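2-oxoadipate dioxygenase/decarboxylase (Pseudomonas putida, PDB 6W1G) catalyses the iron(II)-dependent conversion of 2-oxoadipate and dioxygen to (R)-2-hydroxyglutarate and carbon dioxide, a step of D-lysine catabolism. Local coordinates at residues A[349-352]-A[356-359]; A[375-380]-A[384-389]. One frame throughout, in Å; residues are numbered along the deposited sequence.

Contact 1: A[349-352]-A[356-359]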
ATOM      1  N   ALA A 349     -17.733  -0.624  18.501  1.00 13.10           N
ATOM      2  CA  ALA A 349     -19.139  -0.277  18.408  1.00 13.56           C
ATOM      3  C   ALA A 349     -19.364   1.211  18.120  1.00 12.68           C
ATOM      4  O   ALA A 349     -20.293   1.571  17.378  1.00 13.18           O
ATOM      5  CB  ALA A 349     -19.892  -0.744  19.653  1.00 15.39           C
ATOM      6  N   GLN A 350     -18.606   2.092  18.786  1.00 12.59           N
ATOM      7  CA  GLN A 350     -18.762   3.533  18.558  1.00 12.99           C
ATOM      8  C   GLN A 350     -18.220   3.929  17.199  1.00 12.55           C
ATOM      9  O   GLN A 350     -18.754   4.823  16.558  1.00 14.38           O
ATOM     10  CB  GLN A 350     -18.068   4.303  19.658  1.00 15.92           C
ATOM     11  CG  GLN A 350     -18.836   4.310  20.944  1.00 17.87           C
ATOM     12  CD  GLN A 350     -20.115   5.138  20.917  1.00 20.03           C
ATOM     13  OE1 GLN A 350     -20.393   5.932  20.025  1.00 19.33           O
ATOM     14  NE2 GLN A 350     -20.885   4.987  21.953  1.00 24.93           N
ATOM     15  N   MET A 351     -17.113   3.317  16.762  1.00 12.66           N
ATOM     16  CA  MET A 351     -16.634   3.597  15.430  1.00 12.36           C
ATOM     17  C   MET A 351     -17.685   3.266  14.385  1.00 12.38           C
ATOM     18  O   MET A 351     -17.827   3.971  13.380  1.00 14.62           O
ATOM     19  CB  MET A 351     -15.371   2.770  15.153  1.00 12.53           C
ATOM     20  CG  MET A 351     -14.147   3.177  15.973  1.00 14.42           C
ATOM     21  SD  MET A 351     -12.801   1.997  16.038  1.00 14.17           S
ATOM     22  CE  MET A 351     -12.248   1.934  14.348  1.00 15.95           C
ATOM     23  N   ARG A 352     -18.435   2.193  14.616  1.00 12.16           N
ATOM     24  CA  ARG A 352     -19.537   1.836  13.753  1.00 12.49           C
ATOM     25  C   ARG A 352     -20.701   2.814  13.877  1.00 13.34           C
ATOM     26  O   ARG A 352     -21.198   3.330  12.866  1.00 14.22           O
ATOM     27  CB  ARG A 352     -19.947   0.410  14.060  1.00 13.62           C
ATOM     28  CG  ARG A 352     -21.101  -0.045  13.227  1.00 15.26           C
ATOM     29  CD  ARG A 352     -21.534  -1.516  13.543  1.00 14.83           C
ATOM     30  NE  ARG A 352     -22.904  -1.636  13.019  1.00 20.57           N
ATOM     31  CZ  ARG A 352     -24.038  -1.512  13.678  1.00 16.07           C
ATOM     32  NH1 ARG A 352     -24.165  -1.329  14.994  1.00 20.51           N
ATOM     33  NH2 ARG A 352     -25.168  -1.660  12.983  1.00 19.48           N
ATOM     34  N   LEU A 356     -17.543   6.229  11.534  1.00 12.64           N
ATOM     35  CA  LEU A 356     -16.169   6.670  11.347  1.00 12.47           C
ATOM     36  C   LEU A 356     -15.332   5.736  10.497  1.00 11.66           C
ATOM     37  O   LEU A 356     -14.315   6.147   9.924  1.00 11.92           O
ATOM     38  CB  LEU A 356     -15.486   6.846  12.709  1.00 14.22           C
ATOM     39  CG  LEU A 356     -16.160   7.907  13.579  1.00 16.77           C
ATOM     40  CD1 LEU A 356     -15.578   7.878  14.937  1.00 19.49           C
ATOM     41  CD2 LEU A 356     -16.035   9.272  12.982  1.00 20.24           C
ATOM     42  N   ALA A 357     -15.703   4.471  10.416  1.00 11.41           N
ATOM     43  CA  ALA A 357     -14.949   3.452   9.727  1.00 10.90           C
ATOM     44  C   ALA A 357     -15.898   2.577   8.936  1.00 10.52           C
ATOM     45  O   ALA A 357     -17.093   2.532   9.219  1.00 11.58           O
ATOM     46  CB  ALA A 357     -14.142   2.582  10.657  1.00 11.44           C
ATOM     47  N   TYR A 358     -15.363   1.883   7.938  1.00  9.97           N
ATOM     48  CA  TYR A 358     -16.121   0.884   7.185  1.00  9.79           C
ATOM     49  C   TYR A 358     -15.970  -0.474   7.855  1.00  9.72           C
ATOM     50  O   TYR A 358     -14.937  -0.781   8.448  1.00  9.96           O
ATOM     51  CB  TYR A 358     -15.603   0.800   5.736  1.00  9.48           C
ATOM     52  CG  TYR A 358     -15.884   2.031   4.950  1.00 11.61           C
ATOM     53  CD1 TYR A 358     -17.146   2.300   4.466  1.00 12.30           C
ATOM     54  CD2 TYR A 358     -14.861   2.942   4.670  1.00 12.18           C
ATOM     55  CE1 TYR A 358     -17.391   3.442   3.732  1.00 14.23           C
ATOM     56  CE2 TYR A 358     -15.078   4.072   3.926  1.00 15.14           C
ATOM     57  CZ  TYR A 358     -16.370   4.336   3.464  1.00 14.97           C
ATOM     58  OH  TYR A 358     -16.624   5.485   2.764  1.00 21.08           O
ATOM     59  N   PHE A 359     -17.023  -1.282   7.716  1.00  9.61           N
ATOM     60  CA  PHE A 359     -17.132  -2.591   8.361  1.00  9.66           C
ATOM     61  C   PHE A 359     -17.540  -3.651   7.384  1.00  9.60           C
ATOM     62  O   PHE A 359     -18.173  -3.391   6.375  1.00 11.37           O
ATOM     63  CB  PHE A 359     -18.136  -2.516   9.527  1.00 10.26           C
ATOM     64  CG  PHE A 359     -17.619  -1.700  10.679  1.00 10.21           C
ATOM     65  CD1 PHE A 359     -17.726  -0.308  10.720  1.00 11.18           C
ATOM     66  CD2 PHE A 359     -16.896  -2.337  11.689  1.00 11.25           C
ATOM     67  CE1 PHE A 359     -17.110   0.406  11.749  1.00 13.89           C
ATOM     68  CE2 PHE A 359     -16.315  -1.617  12.722  1.00 13.33           C
ATOM     69  CZ  PHE A 359     -16.400  -0.268  12.743  1.00 13.17           C
TER
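Arg352, near the end of the short helix 348-353, lays the root of its side chain over one face of the Phe359 ring. Its CB stands 4.0 Å from the centroid of the Phe359 ring, 25° off the ring normal and displaced toward the rim, a CH-pi contact. The backbone joins in, with Arg352 CA 3.5 Å from Phe359 CE1. CG is anti to the backbone N (chi1 179°), and with the next two torsions also anti the chain runs extended to NE, away from the ring; NE bonds to Tyr361 OH, NH1 to Gln381 OE1, and the cationic end makes a cation-pi contact with Phe391. Met351 packs beside this, its CB 4.0 Å from Phe359 CZ, while the bend at chi3 (65°) brings CE to 4.2 Å from Ala357 CB. Met351 O accepts a hydrogen bond from Leu356 N at 2.9 Å, a nearly straight bond that ties the chain leaving the helix back to its last turn. Were Phe359 cut back to an alanine, Arg352 CB and Met351 CB would probably lose their aromatic partner and a gap would open between the helix and the strand. Helix 348-353 thus packs against the start of strand 359-363, whose partner strand 389-393 supplies Phe391 to meet the Phe359 ring at a steep angle; Glu448 of helix 440-458 accepts a hydrogen bond from the backbone N of Phe359.

Contact 2: A[375-380]-A[384-389]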
ATOM      1  N   GLY A 375     -39.811 -14.301  14.550  1.00 18.91           N
ATOM      2  CA  GLY A 375     -39.602 -13.753  15.843  1.00 17.80           C
ATOM      3  C   GLY A 375     -38.193 -13.265  16.074  1.00 14.26           C
ATOM      4  O   GLY A 375     -37.886 -12.898  17.198  1.00 17.52           O
ATOM      5  N   ARG A 376     -37.312 -13.283  15.071  1.00 13.95           N
ATOM      6  CA  ARG A 376     -35.977 -12.765  15.250  1.00 13.77           C
ATOM      7  C   ARG A 376     -35.976 -11.246  15.299  1.00 13.94           C
ATOM      8  O   ARG A 376     -36.886 -10.587  14.797  1.00 15.73           O
ATOM      9  CB  ARG A 376     -35.068 -13.263  14.127  1.00 13.40           C
ATOM     10  CG  ARG A 376     -34.719 -14.726  14.244  1.00 13.72           C
ATOM     11  CD  ARG A 376     -33.881 -15.205  13.096  1.00 13.17           C
ATOM     12  NE  ARG A 376     -34.582 -15.161  11.823  1.00 13.65           N
ATOM     13  CZ  ARG A 376     -33.996 -15.130  10.622  1.00 14.86           C
ATOM     14  NH1 ARG A 376     -32.681 -15.118  10.527  1.00 13.41           N
ATOM     15  NH2 ARG A 376     -34.732 -15.124   9.516  1.00 18.54           N
ATOM     16  N   PRO A 377     -34.907 -10.655  15.866  1.00 14.50           N
ATOM     17  CA  PRO A 377     -34.779  -9.193  15.865  1.00 16.34           C
ATOM     18  C   PRO A 377     -34.968  -8.636  14.466  1.00 18.57           C
ATOM     19  O   PRO A 377     -34.498  -9.215  13.492  1.00 18.70           O
ATOM     20  CB  PRO A 377     -33.346  -8.959  16.371  1.00 16.72           C
ATOM     21  CG  PRO A 377     -33.112 -10.148  17.294  1.00 18.09           C
ATOM     22  CD  PRO A 377     -33.769 -11.301  16.551  1.00 16.37           C
ATOM     23  N   THR A 378     -35.609  -7.458  14.398  1.00 18.95           N
ATOM     24  CA  THR A 378     -36.015  -6.820  13.157  1.00 20.12           C
ATOM     25  C   THR A 378     -35.007  -5.805  12.630  1.00 17.34           C
ATOM     26  O   THR A 378     -35.263  -5.219  11.562  1.00 19.60           O
ATOM     27  CB  THR A 378     -37.376  -6.106  13.306  1.00 17.48           C
ATOM     28  OG1 THR A 378     -37.301  -5.028  14.253  1.00 20.45           O
ATOM     29  CG2 THR A 378     -38.482  -7.099  13.739  1.00 22.83           C
ATOM     30  N   THR A 379     -33.861  -5.639  13.288  1.00 15.27           N
ATOM     31  CA  THR A 379     -32.890  -4.622  12.936  1.00 13.48           C
ATOM     32  C   THR A 379     -31.503  -5.223  12.949  1.00 12.63           C
ATOM     33  O   THR A 379     -31.240  -6.276  13.550  1.00 12.98           O
ATOM     34  CB  THR A 379     -32.892  -3.433  13.914  1.00 15.01           C
ATOM     35  OG1 THR A 379     -32.491  -3.936  15.173  1.00 14.49           O
ATOM     36  CG2 THR A 379     -34.251  -2.745  14.011  1.00 16.25           C
ATOM     37  N   LEU A 380     -30.602  -4.542  12.259  1.00 12.44           N
ATOM     38  CA  LEU A 380     -29.202  -4.948  12.257  1.00 11.66           C
ATOM     39  C   LEU A 380     -28.616  -4.926  13.667  1.00 11.62           C
ATOM     40  O   LEU A 380     -27.958  -5.874  14.107  1.00 11.18           O
ATOM     41  CB  LEU A 380     -28.409  -4.052  11.314  1.00 12.71           C
ATOM     42  CG  LEU A 380     -26.907  -4.318  11.236  1.00 12.36           C
ATOM     43  CD1 LEU A 380     -26.603  -5.749  10.874  1.00 12.91           C
ATOM     44  CD2 LEU A 380     -26.297  -3.355  10.208  1.00 14.07           C
ATOM     45  N   ILE A 384     -27.090  -8.082  15.828  1.00 10.26           N
ATOM     46  CA  ILE A 384     -25.770  -8.032  16.448  1.00 11.11           C
ATOM     47  C   ILE A 384     -25.896  -8.310  17.940  1.00 11.84           C
ATOM     48  O   ILE A 384     -25.151  -9.135  18.492  1.00 11.90           O
ATOM     49  CB  ILE A 384     -25.121  -6.669  16.182  1.00 11.60           C
ATOM     50  CG1 ILE A 384     -24.758  -6.512  14.691  1.00 11.73           C
ATOM     51  CG2 ILE A 384     -23.906  -6.462  17.075  1.00 13.87           C
ATOM     52  CD1 ILE A 384     -24.461  -5.088  14.284  1.00 12.09           C
ATOM     53  N   ASP A 385     -26.833  -7.635  18.610  1.00 12.21           N
ATOM     54  CA  ASP A 385     -26.962  -7.799  20.051  1.00 13.77           C
ATOM     55  C   ASP A 385     -27.303  -9.231  20.432  1.00 13.48           C
ATOM     56  O   ASP A 385     -26.869  -9.717  21.485  1.00 17.18           O
ATOM     57  CB  ASP A 385     -28.033  -6.844  20.590  1.00 16.92           C
ATOM     58  CG  ASP A 385     -27.652  -5.376  20.509  1.00 19.75           C
ATOM     59  OD1 ASP A 385     -26.486  -5.057  20.248  1.00 19.82           O
ATOM     60  OD2 ASP A 385     -28.548  -4.530  20.734  1.00 23.39           O
ATOM     61  N   ALA A 386     -28.096  -9.905  19.618  1.00 13.04           N
ATOM     62  CA  ALA A 386     -28.470 -11.297  19.889  1.00 13.88           C
ATOM     63  C   ALA A 386     -27.426 -12.305  19.422  1.00 12.78           C
ATOM     64  O   ALA A 386     -27.629 -13.506  19.571  1.00 13.71           O
ATOM     65  CB  ALA A 386     -29.789 -11.609  19.191  1.00 15.62           C
ATOM     66  N   GLY A 387     -26.317 -11.824  18.839  1.00 12.59           N
ATOM     67  CA  GLY A 387     -25.266 -12.743  18.428  1.00 12.23           C
ATOM     68  C   GLY A 387     -25.491 -13.437  17.104  1.00 10.74           C
ATOM     69  O   GLY A 387     -24.808 -14.438  16.841  1.00 11.78           O
ATOM     70  N   HIS A 388     -26.414 -12.939  16.277  1.00 10.06           N
ATOM     71  CA  HIS A 388     -26.655 -13.540  14.958  1.00  9.52           C
ATOM     72  C   HIS A 388     -25.758 -12.990  13.870  1.00  9.04           C
ATOM     73  O   HIS A 388     -25.613 -13.630  12.825  1.00  9.52           O
ATOM     74  CB  HIS A 388     -28.107 -13.323  14.558  1.00  9.65           C
ATOM     75  CG  HIS A 388     -29.069 -14.068  15.390  1.00 10.92           C
ATOM     76  ND1 HIS A 388     -30.228 -14.575  14.881  1.00 12.81           N
ATOM     77  CD2 HIS A 388     -29.055 -14.407  16.695  1.00 15.25           C
ATOM     78  CE1 HIS A 388     -30.932 -15.132  15.837  1.00 12.92           C
ATOM     79  NE2 HIS A 388     -30.264 -15.033  16.953  1.00 15.57           N
ATOM     80  N   VAL A 389     -25.235 -11.782  14.054  1.00  9.55           N
ATOM     81  CA  VAL A 389     -24.378 -11.069  13.111  1.00  9.25           C
ATOM     82  C   VAL A 389     -23.157 -10.595  13.885  1.00  9.51           C
ATOM     83  O   VAL A 389     -23.302 -10.063  14.984  1.00 11.10           O
ATOM     84  CB  VAL A 389     -25.124  -9.875  12.507  1.00  9.36           C
ATOM     85  CG1 VAL A 389     -24.190  -8.987  11.637  1.00 10.79           C
ATOM     86  CG2 VAL A 389     -26.263 -10.372  11.652  1.00 10.56           C
TER
HETATM   87  O   HOH W   1     -30.612 -15.487  12.270  1.00 13.51           O
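Leu380 CG, anti to the backbone N (chi1 178°), stands out across the helix, and Ile384, with CG1 anti to its carbonyl carbon (chi1 -69°), reaches back so that its CD1 lies 4.0 Å from Leu380 CG. The two chains meet obliquely, whereas Leu380 and Val389 cross at about a right angle, with CD1 of Leu380 4.1 Å from CG1 of Val389. Beneath the side chains, Ile384 N donates to Leu380 O at 2.9 Å, the i+4 bond of helix 380-385. Both ends of this short helix are capped: Thr379 is its N-cap, with OG1 accepting a hydrogen bond from Gly382 N, and Gly387, at positive phi, closes it in a Schellman motif in which its N bonds to Ile384 O. The incoming loop packs on that C-terminal turn through Pro377 CG, 4.1 Å from Ala386 CB. One residue earlier in the loop, Arg376 CD approaches the edge of the His388 ring, 4.0 Å from CE1, and the guanidinium and imidazole planes are only 28° apart. A water bridges them: it accepts from Arg376 NH1 at 2.7 Å, in the guanidinium plane, and lies 2.8 Å from His388 ND1. Arg376 NH1 also donates to Leu459 O, joining the loop to the C-terminal tail.

Overall arrangement
The two contacts follow one another along the chain, contact 1 closing before contact 2 opens, and their centres are 18 Å apart. Arg352 spans the interval: its NH2 lies 3.4 Å from CD2 of Leu380, and its CZ 3.7 Å from CD1 of Ile384, so Arg352 packs helix 348-353 against helix 380-385. The small antiparallel sheet of 359-363 and 389-393 also joins them, since 356-359 leads into its first strand and 384-389 into its second, with helix 440-458 touching both contacts. Contact 1 is centred about 22 Å and contact 2 about 36 Å from the centre of the chain. Both are remote from the site where His70, His226 and Glu294 hold nickel in this crystal.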